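Local coordinates for Xaa-Pro Dipeptidase (Alteromonas macleodii, PDB 2QS8), which probably acts as a metal-dependent TIM-barrel carboxypeptidase of the amidohydrolase superfamily, named a Xaa-Pro dipeptidase, that removes C-terminal residues from peptides, at residues V61-M66 and G373-G378; G199-V204 and P300-V305; H255-D260 and P307-T312; D382-K387 and D401-D406. All coordinates share one frame; numbering follows the deposited sequence.

Interaction 1. Residues V61-M66 and G373-G378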
# COMPACT_ATOMS: atom_id res chain seq x y z
N VAL A 61 -18.59 -52.23 -8.16
CA VAL A 61 -17.37 -51.51 -7.80
C VAL A 61 -17.26 -50.22 -8.62
O VAL A 61 -17.64 -50.18 -9.80
CB VAL A 61 -16.12 -52.39 -8.05
CG1 VAL A 61 -14.85 -51.58 -7.81
CG2 VAL A 61 -16.15 -53.61 -7.14
N LEU A 62 -16.78 -49.16 -7.98
CA LEU A 62 -16.59 -47.88 -8.65
C LEU A 62 -15.26 -47.29 -8.18
O LEU A 62 -14.67 -47.76 -7.21
CB LEU A 62 -17.71 -46.90 -8.29
CG LEU A 62 -19.18 -47.35 -8.30
CD1 LEU A 62 -19.53 -47.98 -6.97
CD2 LEU A 62 -20.09 -46.17 -8.57
N PRO A 63 -14.75 -46.29 -8.90
CA PRO A 63 -13.48 -45.74 -8.41
C PRO A 63 -13.82 -44.84 -7.23
O PRO A 63 -14.99 -44.47 -7.05
CB PRO A 63 -12.94 -44.99 -9.62
CG PRO A 63 -14.15 -44.60 -10.38
CD PRO A 63 -15.09 -45.76 -10.23
N GLY A 64 -12.84 -44.51 -6.40
CA GLY A 64 -13.10 -43.65 -5.25
C GLY A 64 -13.79 -42.37 -5.66
O GLY A 64 -13.41 -41.74 -6.64
N LEU A 65 -14.81 -41.96 -4.91
CA LEU A 65 -15.54 -40.74 -5.22
C LEU A 65 -14.83 -39.47 -4.72
O LEU A 65 -14.07 -39.51 -3.75
CB LEU A 65 -16.95 -40.83 -4.64
CG LEU A 65 -17.76 -42.04 -5.14
CD1 LEU A 65 -19.08 -42.12 -4.39
CD2 LEU A 65 -17.99 -41.93 -6.64
N MSE A 66 -15.09 -38.35 -5.38
CA MSE A 66 -14.49 -37.07 -5.02
C MSE A 66 -15.49 -35.94 -4.80
O MSE A 66 -16.47 -35.82 -5.54
CB MSE A 66 -13.50 -36.66 -6.10
CG MSE A 66 -12.33 -37.58 -6.24
SE MSE A 66 -10.98 -36.88 -7.49
CE MSE A 66 -10.25 -38.55 -8.18
N GLY A 373 -9.21 -41.28 -10.39
CA GLY A 373 -10.40 -40.94 -11.16
C GLY A 373 -11.03 -42.06 -11.96
O GLY A 373 -12.16 -41.91 -12.43
N SER A 374 -10.33 -43.17 -12.11
CA SER A 374 -10.87 -44.30 -12.87
C SER A 374 -10.17 -45.60 -12.50
O SER A 374 -9.03 -45.60 -12.02
CB SER A 374 -10.72 -44.07 -14.37
OG SER A 374 -9.36 -44.05 -14.75
N ILE A 375 -10.85 -46.71 -12.72
CA ILE A 375 -10.26 -48.01 -12.42
C ILE A 375 -9.63 -48.49 -13.73
O ILE A 375 -10.29 -49.08 -14.58
CB ILE A 375 -11.32 -48.98 -11.90
CG1 ILE A 375 -11.93 -48.38 -10.62
CG2 ILE A 375 -10.69 -50.33 -11.63
CD1 ILE A 375 -13.02 -49.20 -9.98
N GLU A 376 -8.35 -48.18 -13.86
CA GLU A 376 -7.56 -48.49 -15.04
C GLU A 376 -6.18 -48.91 -14.59
O GLU A 376 -5.67 -48.43 -13.57
CB GLU A 376 -7.46 -47.23 -15.92
CG GLU A 376 -7.91 -47.41 -17.36
CD GLU A 376 -8.32 -46.09 -18.02
OE1 GLU A 376 -8.62 -46.10 -19.23
OE2 GLU A 376 -8.35 -45.05 -17.33
N SER A 377 -5.56 -49.80 -15.36
CA SER A 377 -4.22 -50.28 -15.03
C SER A 377 -3.22 -49.13 -14.94
O SER A 377 -3.17 -48.27 -15.82
CB SER A 377 -3.76 -51.28 -16.10
OG SER A 377 -4.66 -52.37 -16.23
N GLY A 378 -2.43 -49.13 -13.88
CA GLY A 378 -1.45 -48.09 -13.69
C GLY A 378 -1.85 -47.04 -12.67
O GLY A 378 -1.01 -46.53 -11.93
O HOH W 1 -10.83 -41.82 -7.37
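The strand of the mixed beta sheet that leads toward the metal site of this amidohydrolase is covered by a loop. Residues 61-66 belong to strand 60-67, and the loop residues 373-375 run nearly antiparallel to them, 168° apart end to end. The contact is apolar and buried. Ile-375 carries most of it. Its CG1 is anti to the carbonyl carbon and the chain is straight beyond it (chi2 179°), so CD1 reaches the strand. CD1 lies 3.7 Å from CG1 of Val-61 and 3.5 Å from the carbonyl carbon of Leu-62. Nearer its own backbone, CG1 of Ile-375 meets CB of Pro-63 at 3.7 Å, the side chains crossing at about a right angle. CB of Pro-63 also packs on CA of Ser-374. The selenomethionine Met-66 extends its chain until CE is 3.7 Å from N of Gly-373. Gly-373 has a positive phi of 104°, where a side chain would jam against the preceding carbonyl oxygen. A water donates to O of Gly-64 at 2.7 Å and accepts a weak bond from N of Gly-373. Leu-16 of strand 9-16 and Leu-383 of strand 383-386 also touch Ile-375, while Met-66 rests on helix 360-365.

Interaction 2. Residues G199-V204 and P300-V305. With MET (methionine), chain D.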
# COMPACT_ATOMS: atom_id res chain seq x y z
N GLY A 199 -20.86 -11.60 -2.93
CA GLY A 199 -21.38 -11.75 -1.58
C GLY A 199 -21.86 -13.18 -1.40
O GLY A 199 -21.90 -13.95 -2.36
N GLY A 200 -22.23 -13.54 -0.17
CA GLY A 200 -22.68 -14.90 0.09
C GLY A 200 -23.89 -14.98 1.00
O GLY A 200 -24.41 -13.96 1.45
N VAL A 201 -24.33 -16.21 1.29
CA VAL A 201 -25.51 -16.43 2.12
C VAL A 201 -25.28 -16.53 3.63
O VAL A 201 -25.80 -15.72 4.40
CB VAL A 201 -26.26 -17.71 1.67
CG1 VAL A 201 -27.44 -17.99 2.60
CG2 VAL A 201 -26.74 -17.55 0.26
N LEU A 202 -24.53 -17.54 4.06
CA LEU A 202 -24.27 -17.76 5.48
C LEU A 202 -23.38 -16.74 6.20
O LEU A 202 -23.05 -16.92 7.36
CB LEU A 202 -23.72 -19.17 5.67
CG LEU A 202 -24.65 -20.23 5.08
CD1 LEU A 202 -24.01 -21.61 5.20
CD2 LEU A 202 -25.98 -20.17 5.79
N SER A 203 -22.98 -15.68 5.51
CA SER A 203 -22.15 -14.68 6.15
C SER A 203 -23.05 -13.61 6.74
O SER A 203 -24.11 -13.30 6.17
CB SER A 203 -21.18 -14.05 5.14
OG SER A 203 -21.88 -13.53 4.02
N VAL A 204 -22.66 -13.07 7.89
CA VAL A 204 -23.44 -12.02 8.54
C VAL A 204 -23.05 -10.72 7.84
O VAL A 204 -22.22 -9.96 8.33
CB VAL A 204 -23.12 -11.93 10.05
CG1 VAL A 204 -23.99 -10.87 10.72
CG2 VAL A 204 -23.35 -13.28 10.69
N PRO A 300 -32.99 -13.77 4.50
CA PRO A 300 -33.44 -13.31 3.17
C PRO A 300 -32.59 -13.88 2.03
O PRO A 300 -33.12 -14.31 1.01
CB PRO A 300 -33.30 -11.79 3.26
CG PRO A 300 -33.46 -11.51 4.71
CD PRO A 300 -32.69 -12.62 5.37
N LYS A 301 -31.28 -13.87 2.23
CA LYS A 301 -30.33 -14.37 1.24
C LYS A 301 -30.49 -15.86 0.99
O LYS A 301 -30.43 -16.31 -0.16
CB LYS A 301 -28.89 -14.07 1.70
CG LYS A 301 -28.62 -12.58 1.94
CD LYS A 301 -27.16 -12.30 2.28
CE LYS A 301 -26.76 -12.98 3.58
NZ LYS A 301 -25.30 -12.82 3.88
N ALA A 302 -30.70 -16.62 2.06
CA ALA A 302 -30.87 -18.06 1.95
C ALA A 302 -32.14 -18.43 1.18
O ALA A 302 -32.14 -19.35 0.37
CB ALA A 302 -30.89 -18.69 3.34
N ALA A 303 -33.22 -17.70 1.44
CA ALA A 303 -34.50 -17.94 0.77
C ALA A 303 -34.41 -17.63 -0.72
O ALA A 303 -35.07 -18.27 -1.54
CB ALA A 303 -35.58 -17.10 1.41
N SER A 304 -33.58 -16.65 -1.07
CA SER A 304 -33.39 -16.25 -2.46
C SER A 304 -32.44 -17.15 -3.26
O SER A 304 -32.82 -17.69 -4.31
CB SER A 304 -32.87 -14.82 -2.51
OG SER A 304 -32.33 -14.51 -3.78
N VAL A 305 -31.22 -17.30 -2.77
CA VAL A 305 -30.20 -18.10 -3.44
C VAL A 305 -30.46 -19.60 -3.49
O VAL A 305 -30.46 -20.19 -4.57
CB VAL A 305 -28.80 -17.86 -2.79
CG1 VAL A 305 -27.77 -18.79 -3.41
CG2 VAL A 305 -28.38 -16.42 -2.98
N MET D . -21.89 -21.50 1.63
CA MET D . -22.71 -20.83 0.58
C MET D . -23.07 -19.40 0.96
O MET D . -23.35 -18.61 0.04
CB MET D . -23.99 -21.63 0.34
CG MET D . -24.85 -21.06 -0.76
SD MET D . -26.19 -22.13 -1.13
CE MET D . -25.31 -23.48 -1.88
OXT MET D . -23.08 -19.10 2.17
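Lys-301 starts with CG anti to the carbonyl carbon, runs straight at chi2 and bends at chi3 (-63°), which carries NZ in among the carbonyls of residues 199-204. In this TIM-barrel enzyme that segment is the loop after strand 192-196, and it binds the carboxylate of the methionine ligand. NZ donates to O of Ser-203 at 2.6 Å, in the plane of that carbonyl. It also donates to O of Gly-200 at 2.8 Å, from above the carbonyl plane, and more weakly to O of Val-201. The ammonium has a further acceptor in O of Ala-205. NZ thus has Ser-203, Gly-200 and Ala-205 as partners, with Val-201 a weak fourth, and this probably holds the loop in its path. An alanine here removes the ammonium, and the loop backbone that binds the ligand carboxylate would probably become less well held.

Val-201 makes the apolar half of the contact. Its CG1 is anti to the backbone N and lies 3.6 Å from CB of Ala-302. Its CG2 lies 3.7 Å from CB of Val-305, the two valines sliding past each other in opposite directions. Helix 299-319 thus packs on the loop through Ala-302 and Val-305. Ser-203 OG is hydrogen-bonded to His-150, which belongs to the ligand pocket. Two consecutive amides face the ligand. N of Val-201 donates to O of the methionine at 2.9 Å (N-H...O 164°), and N of Leu-202 donates to its OXT at 2.8 Å (169°).

Interaction 3. Residues H255-D260 and P307-T312. With MET (methionine), chain D.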
# COMPACT_ATOMS: atom_id res chain seq x y z
N HIS A 255 -21.23 -22.96 -6.71
CA HIS A 255 -22.62 -22.47 -6.60
C HIS A 255 -23.20 -21.82 -7.88
O HIS A 255 -24.23 -22.27 -8.38
CB HIS A 255 -22.74 -21.48 -5.44
CG HIS A 255 -21.93 -21.86 -4.23
ND1 HIS A 255 -22.03 -23.09 -3.63
CD2 HIS A 255 -21.01 -21.17 -3.53
CE1 HIS A 255 -21.20 -23.14 -2.60
NE2 HIS A 255 -20.57 -21.99 -2.52
N GLY A 256 -22.54 -20.77 -8.37
CA GLY A 256 -22.98 -20.07 -9.57
C GLY A 256 -24.48 -19.88 -9.70
O GLY A 256 -25.04 -19.94 -10.80
N THR A 257 -25.13 -19.60 -8.57
CA THR A 257 -26.57 -19.44 -8.49
C THR A 257 -27.26 -18.62 -9.57
O THR A 257 -28.24 -19.07 -10.15
CB THR A 257 -26.95 -18.88 -7.10
OG1 THR A 257 -26.39 -19.72 -6.09
CG2 THR A 257 -28.47 -18.80 -6.93
N PHE A 258 -26.77 -17.42 -9.85
CA PHE A 258 -27.41 -16.57 -10.86
C PHE A 258 -26.61 -16.50 -12.15
O PHE A 258 -26.56 -15.47 -12.83
CB PHE A 258 -27.66 -15.18 -10.27
CG PHE A 258 -28.43 -15.21 -8.98
CD1 PHE A 258 -29.75 -15.65 -8.95
CD2 PHE A 258 -27.81 -14.86 -7.79
CE1 PHE A 258 -30.44 -15.74 -7.75
CE2 PHE A 258 -28.49 -14.95 -6.59
CZ PHE A 258 -29.81 -15.38 -6.56
N MSE A 259 -26.00 -17.63 -12.49
CA MSE A 259 -25.22 -17.75 -13.70
C MSE A 259 -26.10 -17.40 -14.89
O MSE A 259 -27.21 -17.93 -15.01
CB MSE A 259 -24.74 -19.17 -13.81
CG MSE A 259 -23.80 -19.41 -14.94
SE MSE A 259 -23.59 -21.34 -15.03
CE MSE A 259 -22.84 -21.81 -13.26
N ASP A 260 -25.64 -16.51 -15.77
CA ASP A 260 -26.44 -16.14 -16.94
C ASP A 260 -25.93 -16.79 -18.23
O ASP A 260 -24.94 -17.51 -18.21
CB ASP A 260 -26.52 -14.61 -17.11
CG ASP A 260 -25.16 -13.96 -17.20
OD1 ASP A 260 -24.16 -14.67 -17.39
OD2 ASP A 260 -25.10 -12.72 -17.10
N PRO A 307 -33.03 -21.87 -3.58
CA PRO A 307 -33.94 -22.48 -4.56
C PRO A 307 -33.52 -22.43 -6.02
O PRO A 307 -33.91 -23.28 -6.82
CB PRO A 307 -35.25 -21.71 -4.34
CG PRO A 307 -35.13 -21.16 -2.94
CD PRO A 307 -33.69 -20.75 -2.88
N GLN A 308 -32.71 -21.44 -6.38
CA GLN A 308 -32.25 -21.25 -7.75
C GLN A 308 -31.14 -22.18 -8.24
O GLN A 308 -31.00 -22.40 -9.44
CB GLN A 308 -31.82 -19.80 -7.94
CG GLN A 308 -31.31 -19.44 -9.34
CD GLN A 308 -32.35 -19.65 -10.42
OE1 GLN A 308 -33.48 -19.18 -10.30
NE2 GLN A 308 -31.97 -20.36 -11.48
N ILE A 309 -30.34 -22.73 -7.33
CA ILE A 309 -29.25 -23.60 -7.74
C ILE A 309 -29.69 -24.80 -8.58
O ILE A 309 -29.10 -25.07 -9.62
CB ILE A 309 -28.43 -24.07 -6.52
CG1 ILE A 309 -27.74 -22.86 -5.88
CG2 ILE A 309 -27.37 -25.08 -6.95
CD1 ILE A 309 -26.85 -23.19 -4.70
N SER A 310 -30.72 -25.52 -8.13
CA SER A 310 -31.22 -26.68 -8.86
C SER A 310 -31.62 -26.30 -10.28
O SER A 310 -31.40 -27.06 -11.23
CB SER A 310 -32.42 -27.29 -8.13
OG SER A 310 -33.48 -26.35 -8.05
N ASP A 311 -32.22 -25.13 -10.43
CA ASP A 311 -32.65 -24.65 -11.73
C ASP A 311 -31.46 -24.25 -12.58
O ASP A 311 -31.40 -24.57 -13.77
CB ASP A 311 -33.61 -23.47 -11.57
CG ASP A 311 -34.30 -23.13 -12.86
OD1 ASP A 311 -35.03 -24.00 -13.38
OD2 ASP A 311 -34.12 -21.99 -13.36
N THR A 312 -30.49 -23.56 -11.98
CA THR A 312 -29.30 -23.15 -12.70
C THR A 312 -28.50 -24.39 -13.15
O THR A 312 -27.94 -24.41 -14.24
CB THR A 312 -28.41 -22.26 -11.82
OG1 THR A 312 -29.04 -20.98 -11.67
CG2 THR A 312 -27.04 -22.07 -12.42
N MET D . -21.89 -21.50 1.63
CA MET D . -22.71 -20.83 0.58
C MET D . -23.07 -19.40 0.96
O MET D . -23.35 -18.61 0.04
CB MET D . -23.99 -21.63 0.34
CG MET D . -24.85 -21.06 -0.76
SD MET D . -26.19 -22.13 -1.13
CE MET D . -25.31 -23.48 -1.88
OXT MET D . -23.08 -19.10 2.17
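Gln-308 leaves helix 299-319 with CG anti to its backbone N (chi1 180°) and packs on the loop of residues 255-260. Its CB lies 3.6 Å from CG2 of Thr-257. CG comes to 3.2 Å from O of Thr-257, and it also lies obliquely by the Phe-258 ring. The chain then bends at chi2 (60°) and turns the amide back along its own helix. There NE2 donates to OG1 of Thr-312 at 3.0 Å, with that oxygen in the amide plane. NE2 also donates to OD2 of Asp-311, on the anti lone pair.

Thr-312 passes the link on to the loop. Its OG1 donates to O of Thr-257 at 2.6 Å, from above the carbonyl plane, and its CG2 touches O of Gly-256. Residues 256-259 form a type I beta turn, closed by N of Met-259 on O of Gly-256. CG2 of Thr-257 sits 3.6 Å above the centre of the Phe-258 ring. OG1 of Thr-257 is hydrogen-bonded to His-237, and CG1 of Ile-309 packs against that oxygen at 3.4 Å.

The contact also lines the methionine pocket. CD1 of Ile-309 lies 3.2 Å from CE of the ligand, and the ligand CB lies over one face of the His-255 ring, toward its rim. ND1 of His-255 is hydrogen-bonded to Thr-277. The turn joins the end of barrel strand 252-253 to helix 261-270. Helix 299-319 packs on the turn, and its Ile-309 also touches Ile-278 of helix 278-287.

Interaction 4. Residues D382-K387 and D401-D406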
# COMPACT_ATOMS: atom_id res chain seq x y z
N ASP A 382 -7.71 -46.72 -5.60
CA ASP A 382 -8.74 -46.08 -4.79
C ASP A 382 -10.06 -46.63 -5.34
O ASP A 382 -10.50 -46.24 -6.42
CB ASP A 382 -8.69 -44.56 -4.96
CG ASP A 382 -7.68 -43.89 -4.04
OD1 ASP A 382 -6.77 -44.59 -3.53
OD2 ASP A 382 -7.80 -42.67 -3.82
N LEU A 383 -10.68 -47.54 -4.59
CA LEU A 383 -11.93 -48.16 -5.04
C LEU A 383 -12.98 -48.30 -3.95
O LEU A 383 -12.68 -48.43 -2.77
CB LEU A 383 -11.67 -49.55 -5.62
CG LEU A 383 -10.54 -49.77 -6.63
CD1 LEU A 383 -9.22 -49.90 -5.89
CD2 LEU A 383 -10.82 -51.05 -7.44
N ILE A 384 -14.24 -48.28 -4.37
CA ILE A 384 -15.34 -48.45 -3.45
C ILE A 384 -16.30 -49.47 -4.05
O ILE A 384 -16.21 -49.79 -5.24
CB ILE A 384 -16.12 -47.12 -3.22
CG1 ILE A 384 -16.78 -46.68 -4.53
CG2 ILE A 384 -15.17 -46.05 -2.71
CD1 ILE A 384 -17.81 -45.57 -4.35
N ALA A 385 -17.21 -49.99 -3.23
CA ALA A 385 -18.18 -50.97 -3.69
C ALA A 385 -19.49 -50.73 -2.96
O ALA A 385 -19.50 -50.16 -1.87
CB ALA A 385 -17.67 -52.36 -3.41
N VAL A 386 -20.59 -51.15 -3.56
CA VAL A 386 -21.91 -50.97 -2.97
C VAL A 386 -22.83 -52.05 -3.49
O VAL A 386 -22.64 -52.53 -4.61
CB VAL A 386 -22.50 -49.59 -3.35
CG1 VAL A 386 -22.62 -49.47 -4.86
CG2 VAL A 386 -23.84 -49.39 -2.69
N LYS A 387 -23.81 -52.45 -2.69
CA LYS A 387 -24.77 -53.46 -3.10
C LYS A 387 -25.87 -52.76 -3.88
O LYS A 387 -26.55 -51.87 -3.36
CB LYS A 387 -25.38 -54.17 -1.89
CG LYS A 387 -24.41 -55.06 -1.14
CD LYS A 387 -25.09 -55.68 0.08
CE LYS A 387 -24.11 -56.49 0.92
NZ LYS A 387 -24.75 -57.03 2.16
N ASP A 401 -20.30 -49.80 1.17
CA ASP A 401 -19.82 -50.64 2.27
C ASP A 401 -18.38 -51.12 2.13
O ASP A 401 -17.89 -51.89 2.96
CB ASP A 401 -20.76 -51.84 2.45
CG ASP A 401 -20.70 -52.82 1.29
OD1 ASP A 401 -20.74 -52.37 0.12
OD2 ASP A 401 -20.61 -54.04 1.54
N VAL A 402 -17.69 -50.66 1.09
CA VAL A 402 -16.30 -51.04 0.89
C VAL A 402 -15.52 -49.83 0.42
O VAL A 402 -15.90 -49.16 -0.54
CB VAL A 402 -16.16 -52.19 -0.16
CG1 VAL A 402 -14.68 -52.44 -0.48
CG2 VAL A 402 -16.78 -53.47 0.37
N VAL A 403 -14.43 -49.54 1.10
CA VAL A 403 -13.61 -48.40 0.73
C VAL A 403 -12.15 -48.80 0.77
O VAL A 403 -11.64 -49.21 1.82
CB VAL A 403 -13.82 -47.20 1.70
CG1 VAL A 403 -12.94 -46.03 1.29
CG2 VAL A 403 -15.29 -46.79 1.71
N ILE A 404 -11.49 -48.70 -0.38
CA ILE A 404 -10.07 -49.02 -0.51
C ILE A 404 -9.35 -47.76 -0.94
O ILE A 404 -9.76 -47.10 -1.88
CB ILE A 404 -9.82 -50.12 -1.56
CG1 ILE A 404 -10.56 -51.41 -1.15
CG2 ILE A 404 -8.33 -50.39 -1.67
CD1 ILE A 404 -10.49 -52.54 -2.16
N LYS A 405 -8.27 -47.44 -0.25
CA LYS A 405 -7.51 -46.25 -0.58
C LYS A 405 -6.03 -46.58 -0.59
O LYS A 405 -5.50 -47.12 0.38
CB LYS A 405 -7.78 -45.15 0.45
CG LYS A 405 -6.95 -43.90 0.27
CD LYS A 405 -6.88 -43.15 1.59
CE LYS A 405 -5.90 -42.01 1.55
NZ LYS A 405 -5.72 -41.45 2.91
N ASP A 406 -5.38 -46.24 -1.70
CA ASP A 406 -3.96 -46.50 -1.88
C ASP A 406 -3.65 -48.00 -1.74
O ASP A 406 -2.64 -48.39 -1.16
CB ASP A 406 -3.14 -45.70 -0.86
CG ASP A 406 -1.80 -45.25 -1.41
OD1 ASP A 406 -1.77 -44.66 -2.52
OD2 ASP A 406 -0.78 -45.48 -0.74
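Leu-383 and Ile-404 pair tightly near one end of this contact. N of Ile-404 donates to O of Leu-383 at 2.7 Å, nearly along the C=O axis, and N of Leu-383 donates back to O of Ile-404. Between the bonded pairs, Ile-384 faces Val-403, and its CA lies 3.0 Å from O of Val-402 in a CA-H...O contact. Next comes Ala-385, whose CB meets CB of Val-402 at 3.6 Å on the side that Leu-383 and Ile-404 share. Ile-384 and Val-403 project to the other side.

The two strands are antiparallel, their axes 4.7 Å apart and 174° in direction. They belong to the mixed sheet that continues through strand 60-67 toward the metal site. Strand 60-67 flanks 383-386, and strand 408-411 flanks 400-405. The Asp-382 end is locked by a side chain. OD1 of Asp-382 accepts the N-H of Asp-406 at 2.8 Å (166°), met nearly along the C-O axis. Its OD2 forms a salt bridge with Arg-136, which also pairs with Asp-406. An alanine in place of Asp-382 removes both bonds, and this would probably loosen the strand end around Arg-136.

The opposite end is looser. Asp-401 and Val-402 both face Ala-385 in a classic beta bulge, and the bond from N of Asp-401 to O of Ala-385 lengthens to 3.2 Å. Beyond it the exposed Lys-387 extends alongside Asp-401, its NZ still 5.1 Å from OD2.

Overall arrangement
Along the chain, interaction 1 spans most of the family region and encloses interactions 2 and 3, whose segments alternate; interaction 4 follows. Interactions 1 and 4 lie on one side of the chain, centres about 9 Å apart. They share the mixed sheet, where strands 60-67 and 383-386 are neighbours. Interactions 2 and 3 have centres about 13 Å apart. Both use helix 299-319, both touch the bound methionine, and Val-305 packs on Thr-257 between them. Centres of the two groups are about 30 to 36 Å apart. The first group joins early and late parts of the chain in the sheet; the second forms part of the ligand pocket. Strand 60-67 leads from the sheet toward the metal ligands His-69 and His-71.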